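Local coordinates for protein alcohol oxidase (Myceliophthora thermophila, PDB 6F74) that binds FAD and, as a VAO-type flavoprotein oxidase of the oxygen-dependent FAD-linked oxidoreductase family, probably oxidises an alcohol-type substrate at the expense of molecular oxygen, at residues A[186-191]-A[201-206]; A[260-265]-A[274-279]. All blocks are in the same frame, centred on the assembly; numbering follows the deposited sequence.

Contact 1 (A[186-191]-A[201-206]); sequences KKYTSA and GSAIHI
Ser202 and Lys186 meet where the loop leaving strand 179-185 passes the residues that lead into strand 203-208, in the antiparallel sheet of the FAD-binding domain. Two hydrogen bonds carry the polar part. Ser202 OG gives its proton to Lys186 O at 2.6 Å, approaching the carbonyl oxygen at a bent angle and tilted from the carbonyl plane. Its first torsion (chi1 -60°) sets OG anti to the carbonyl carbon and beside the backbone N, and serine suits the place because its short arm reaches a main-chain oxygen next to the strand. An alanine here would probably leave Lys186 O without this hydroxyl mate and the turn-off of the loop less firmly held. The second bond runs from Tyr188 N to Gly201 O, 2.8 Å long and nearly straight (168°), with the donor in the carbonyl plane.

Weaker CA-H...O contacts back up both: Ser202 CA lies 3.2 Å from Lys186 O, and Lys187 CA 3.5 Å from Gly201 O.

The apolar part is small. Ala203 CB points toward the loop and meets Tyr188 CB at 4.0 Å. Tyr188 CG stands anti to the backbone N (chi1 167°); the end of the side chain leads away from segment 201-206, and its hydroxyl bonds to Glu262. Lys186 and Lys187 are exposed, and their CB atoms point away from the strand, as suits charged side chains at the surface. Two main-chain carbonyls are thus gripped, one by a hydroxyl and one by an N-H, with little apolar packing beside them, which makes the contact polar and directional.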
loop_
_atom_site.group_PDB
_atom_site.type_symbol
_atom_site.label_atom_id
_atom_site.label_comp_id
_atom_site.label_asym_id
_atom_site.label_seq_id
_atom_site.Cartn_x
_atom_site.Cartn_y
_atom_site.Cartn_z
ATOM N N LYS A 186 11.237 -5.613 -25.779
ATOM C CA LYS A 186 12.601 -6.149 -25.603
ATOM C C LYS A 186 13.588 -5.029 -25.255
ATOM O O LYS A 186 14.501 -5.206 -24.444
ATOM C CB LYS A 186 13.075 -6.920 -26.842
ATOM C CG LYS A 186 14.448 -7.561 -26.662
ATOM C CD LYS A 186 14.912 -8.345 -27.899
ATOM C CE LYS A 186 15.911 -7.545 -28.734
ATOM N NZ LYS A 186 16.354 -8.137 -30.046
ATOM N N LYS A 187 13.376 -3.870 -25.867
ATOM C CA LYS A 187 14.169 -2.668 -25.595
ATOM C C LYS A 187 13.172 -1.540 -25.353
ATOM O O LYS A 187 12.268 -1.323 -26.154
ATOM C CB LYS A 187 15.091 -2.373 -26.783
ATOM C CG LYS A 187 16.162 -3.427 -27.132
ATOM C CD LYS A 187 16.750 -3.061 -28.507
ATOM C CE LYS A 187 17.868 -3.974 -28.976
ATOM N NZ LYS A 187 18.928 -4.209 -27.964
ATOM N N TYR A 188 13.286 -0.877 -24.207
ATOM C CA TYR A 188 12.401 0.257 -23.899
ATOM C C TYR A 188 12.319 1.254 -25.055
ATOM O O TYR A 188 13.340 1.753 -25.513
ATOM C CB TYR A 188 12.927 0.967 -22.661
ATOM C CG TYR A 188 12.342 2.324 -22.340
ATOM C CD1 TYR A 188 10.971 2.546 -22.304
ATOM C CD2 TYR A 188 13.187 3.385 -22.026
ATOM C CE1 TYR A 188 10.455 3.794 -21.981
ATOM C CE2 TYR A 188 12.687 4.631 -21.699
ATOM C CZ TYR A 188 11.341 4.837 -21.676
ATOM O OH TYR A 188 10.887 6.098 -21.359
ATOM N N THR A 189 11.083 1.551 -25.463
ATOM C CA THR A 189 10.766 2.487 -26.545
ATOM C C THR A 189 9.802 3.521 -25.976
ATOM O O THR A 189 8.687 3.205 -25.597
ATOM C CB THR A 189 10.129 1.767 -27.746
ATOM O OG1 THR A 189 10.983 0.707 -28.137
ATOM C CG2 THR A 189 9.932 2.723 -28.943
ATOM N N SER A 190 10.279 4.763 -25.905
ATOM C CA SER A 190 9.578 5.852 -25.256
ATOM C C SER A 190 8.620 6.515 -26.242
ATOM O O SER A 190 8.948 6.697 -27.419
ATOM C CB SER A 190 10.572 6.879 -24.707
ATOM O OG SER A 190 9.920 8.107 -24.392
ATOM N N ALA A 191 7.466 6.932 -25.719
ATOM C CA ALA A 191 6.476 7.691 -26.461
ATOM C C ALA A 191 7.001 8.991 -27.060
ATOM O O ALA A 191 6.488 9.430 -28.089
ATOM C CB ALA A 191 5.264 7.972 -25.572
ATOM N N GLY A 201 17.544 -1.381 -21.421
ATOM C CA GLY A 201 17.048 -2.715 -21.141
ATOM C C GLY A 201 15.614 -2.858 -21.576
ATOM O O GLY A 201 15.056 -1.970 -22.259
ATOM N N SER A 202 15.009 -3.981 -21.185
ATOM C CA SER A 202 13.632 -4.275 -21.547
ATOM C C SER A 202 12.636 -3.460 -20.712
ATOM O O SER A 202 12.997 -2.841 -19.693
ATOM C CB SER A 202 13.358 -5.775 -21.407
ATOM O OG SER A 202 14.196 -6.564 -22.235
ATOM N N ALA A 203 11.387 -3.456 -21.171
ATOM C CA ALA A 203 10.308 -2.794 -20.452
ATOM C C ALA A 203 8.956 -3.467 -20.644
ATOM O O ALA A 203 8.800 -4.315 -21.535
ATOM C CB ALA A 203 10.240 -1.342 -20.831
ATOM N N ILE A 204 8.001 -3.100 -19.773
ATOM C CA ILE A 204 6.601 -3.427 -19.985
ATOM C C ILE A 204 5.780 -2.140 -20.067
ATOM O O ILE A 204 5.874 -1.274 -19.182
ATOM C CB ILE A 204 6.053 -4.434 -18.948
ATOM C CG1 ILE A 204 6.751 -5.786 -19.140
ATOM C CG2 ILE A 204 4.553 -4.603 -19.124
ATOM C CD1 ILE A 204 6.269 -6.953 -18.278
ATOM N N HIS A 205 5.003 -2.013 -21.152
ATOM C CA HIS A 205 4.013 -0.953 -21.287
ATOM C C HIS A 205 2.752 -1.413 -20.583
ATOM O O HIS A 205 2.032 -2.285 -21.069
ATOM C CB HIS A 205 3.743 -0.633 -22.764
ATOM C CG HIS A 205 2.876 0.582 -22.965
ATOM N ND1 HIS A 205 2.413 0.989 -24.196
ATOM C CD2 HIS A 205 2.308 1.407 -22.058
ATOM C CE1 HIS A 205 1.650 2.053 -24.045
ATOM N NE2 HIS A 205 1.565 2.327 -22.757
ATOM N N ILE A 206 2.507 -0.858 -19.402
ATOM C CA ILE A 206 1.286 -1.178 -18.694
ATOM C C ILE A 206 0.243 -0.171 -19.150
ATOM O O ILE A 206 0.164 0.922 -18.589
ATOM C CB ILE A 206 1.479 -1.134 -17.173
ATOM C CG1 ILE A 206 2.693 -1.984 -16.769
ATOM C CG2 ILE A 206 0.218 -1.624 -16.469
ATOM C CD1 ILE A 206 3.079 -1.868 -15.295
#

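Contact 2 (A[260-265]-A[274-279]); sequences VLEAQI and TANHCE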
loop_
_atom_site.group_PDB
_atom_site.type_symbol
_atom_site.label_atom_id
_atom_site.label_comp_id
_atom_site.label_asym_id
_atom_site.label_seq_id
_atom_site.Cartn_x
_atom_site.Cartn_y
_atom_site.Cartn_z
ATOM N N VAL A 260 9.535 3.200 -12.780
ATOM C CA VAL A 260 8.714 3.955 -13.720
ATOM C C VAL A 260 9.614 4.769 -14.649
ATOM O O VAL A 260 10.352 5.638 -14.209
ATOM C CB VAL A 260 7.709 4.884 -13.000
ATOM C CG1 VAL A 260 6.800 5.594 -14.006
ATOM C CG2 VAL A 260 6.851 4.107 -12.013
ATOM N N LEU A 261 9.520 4.474 -15.942
ATOM C CA LEU A 261 10.306 5.149 -16.979
ATOM C C LEU A 261 9.593 6.350 -17.575
ATOM O O LEU A 261 10.235 7.343 -17.947
ATOM C CB LEU A 261 10.607 4.167 -18.092
ATOM C CG LEU A 261 11.567 3.046 -17.694
ATOM C CD1 LEU A 261 11.456 1.892 -18.680
ATOM C CD2 LEU A 261 13.003 3.601 -17.575
ATOM N N GLU A 262 8.274 6.224 -17.710
ATOM C CA GLU A 262 7.401 7.288 -18.165
ATOM C C GLU A 262 5.956 6.946 -17.878
ATOM O O GLU A 262 5.645 5.807 -17.481
ATOM C CB GLU A 262 7.583 7.556 -19.674
ATOM C CG GLU A 262 7.223 6.454 -20.630
ATOM C CD GLU A 262 7.600 6.814 -22.057
ATOM O OE1 GLU A 262 8.764 7.168 -22.291
ATOM O OE2 GLU A 262 6.716 6.788 -22.951
ATOM N N ALA A 263 5.083 7.940 -18.072
ATOM C CA ALA A 263 3.648 7.769 -17.890
ATOM C C ALA A 263 2.878 8.649 -18.886
ATOM O O ALA A 263 3.378 9.674 -19.331
ATOM C CB ALA A 263 3.254 8.120 -16.453
ATOM N N GLN A 264 1.657 8.234 -19.198
ATOM C CA GLN A 264 0.672 9.099 -19.809
ATOM C C GLN A 264 -0.292 9.449 -18.688
ATOM O O GLN A 264 -0.707 8.576 -17.929
ATOM C CB GLN A 264 -0.067 8.384 -20.930
ATOM C CG GLN A 264 0.770 8.022 -22.163
ATOM C CD GLN A 264 1.294 9.234 -22.867
ATOM O OE1 GLN A 264 0.547 10.135 -23.219
ATOM N NE2 GLN A 264 2.591 9.273 -23.082
ATOM N N ILE A 265 -0.596 10.746 -18.582
ATOM C CA ILE A 265 -1.378 11.288 -17.498
ATOM C C ILE A 265 -2.346 12.324 -18.037
ATOM O O ILE A 265 -1.931 13.220 -18.790
ATOM C CB ILE A 265 -0.486 11.966 -16.439
ATOM C CG1 ILE A 265 0.531 10.963 -15.871
ATOM C CG2 ILE A 265 -1.342 12.497 -15.299
ATOM C CD1 ILE A 265 1.534 11.549 -14.902
ATOM N N THR A 274 2.629 13.425 -21.683
ATOM C CA THR A 274 3.704 12.505 -21.336
ATOM C C THR A 274 4.483 13.081 -20.167
ATOM O O THR A 274 4.767 14.294 -20.127
ATOM C CB THR A 274 4.635 12.266 -22.551
ATOM O OG1 THR A 274 3.860 11.628 -23.575
ATOM C CG2 THR A 274 5.797 11.365 -22.213
ATOM N N ALA A 275 4.792 12.223 -19.199
ATOM C CA ALA A 275 5.660 12.583 -18.086
ATOM C C ALA A 275 6.838 11.615 -18.063
ATOM O O ALA A 275 6.656 10.410 -17.829
ATOM C CB ALA A 275 4.916 12.532 -16.763
ATOM N N ASN A 276 8.028 12.147 -18.327
ATOM C CA ASN A 276 9.254 11.367 -18.232
ATOM C C ASN A 276 10.466 12.301 -18.040
ATOM O O ASN A 276 10.297 13.497 -17.734
ATOM C CB ASN A 276 9.371 10.346 -19.401
ATOM C CG ASN A 276 9.644 10.962 -20.757
ATOM O OD1 ASN A 276 9.931 12.147 -20.882
ATOM N ND2 ASN A 276 9.553 10.134 -21.798
ATOM N N HIS A 277 11.663 11.772 -18.261
ATOM C CA HIS A 277 12.896 12.507 -18.013
ATOM C C HIS A 277 13.020 13.733 -18.921
ATOM O O HIS A 277 13.654 14.724 -18.538
ATOM C CB HIS A 277 14.128 11.581 -18.169
ATOM C CG HIS A 277 14.068 10.349 -17.316
ATOM N ND1 HIS A 277 13.238 9.279 -17.595
ATOM C CD2 HIS A 277 14.725 10.023 -16.179
ATOM C CE1 HIS A 277 13.373 8.357 -16.656
ATOM N NE2 HIS A 277 14.273 8.781 -15.787
ATOM N N CYS A 278 12.388 13.674 -20.099
ATOM C CA CYS A 278 12.459 14.722 -21.108
ATOM C C CYS A 278 11.276 15.661 -21.117
ATOM O O CYS A 278 11.338 16.709 -21.751
ATOM C CB CYS A 278 12.552 14.080 -22.501
ATOM S SG CYS A 278 14.061 13.141 -22.754
ATOM N N GLU A 279 10.177 15.293 -20.466
ATOM C CA GLU A 279 8.932 16.055 -20.624
ATOM C C GLU A 279 8.134 16.065 -19.330
ATOM O O GLU A 279 7.933 15.042 -18.696
ATOM C CB GLU A 279 8.138 15.492 -21.791
ATOM C CG GLU A 279 7.035 16.415 -22.277
ATOM C CD GLU A 279 6.325 15.879 -23.534
ATOM O OE1 GLU A 279 6.847 14.914 -24.165
ATOM O OE2 GLU A 279 5.200 16.343 -23.844
HETATM O O HOH W 1 1.106 11.711 -25.275
#
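Ala263 and Ala275 face each other as an antiparallel hydrogen-bonded pair in the beta hairpin of strands 260-266 and 272-276; the stretches 260-265 and 274-276 run nearly antiparallel, at 159°. Ala263 N binds Ala275 O and Ala275 N binds Ala263 O, each at 2.9 Å. The close-packed part is the face of this pair, where small methyls suit the cover of helix 281-287 and Ile265 CD1 touches Ala275 CB at 4.0 Å; Ile265 also lies close to Val297, an FAD-binding residue.

On the other face Glu262 and Asn276 lie side by side, pointing the same way, with carboxylate and amide planes 65° apart. Asn276 ND2 donates to Glu262 OE1 over 3.1 Å, coming from above the carboxylate plane, although the oxygen stays in the plane of the amide. This buried carboxylate has further donors in Tyr188, Ser190 and Ala191 N, which would probably favour its ionised form; ND2 also reaches Asn192. Asn276 OD1 receives Cys278 N, making an Asx turn, and His277 brings its ring edge to Leu261 O.

By contrast, Gln264 and Thr274 form a looser, wetter side, both partly exposed. The glutamine chain bends at chi2 (-64°), which swings CD out of the extended line; Gln264 NE2 then donates to Thr274 OG1 at 2.7 Å. A water completes the triangle, giving a proton to Gln264 OE1 at 2.7 Å and lying 3.2 Å from Thr274 OG1.

In the fold
Contact 1 lies at the surface and contact 2 is largely buried, yet both belong to one antiparallel sheet, in which strands 203-208 and 260-266 each pair with strand 296-306. Contact 1 relies on main-chain carbonyls met by a serine hydroxyl and a backbone N-H, whereas contact 2 combines regular strand pairing with enclosed polar side chains. Segment 186-191 joins them: the loop that contact 1 holds beside strand 203-208 goes on to supply hydrogen-bond partners to the buried carboxylate of contact 2. Farther along, this loop is tied again by the disulfide between Cys194 and Cys278.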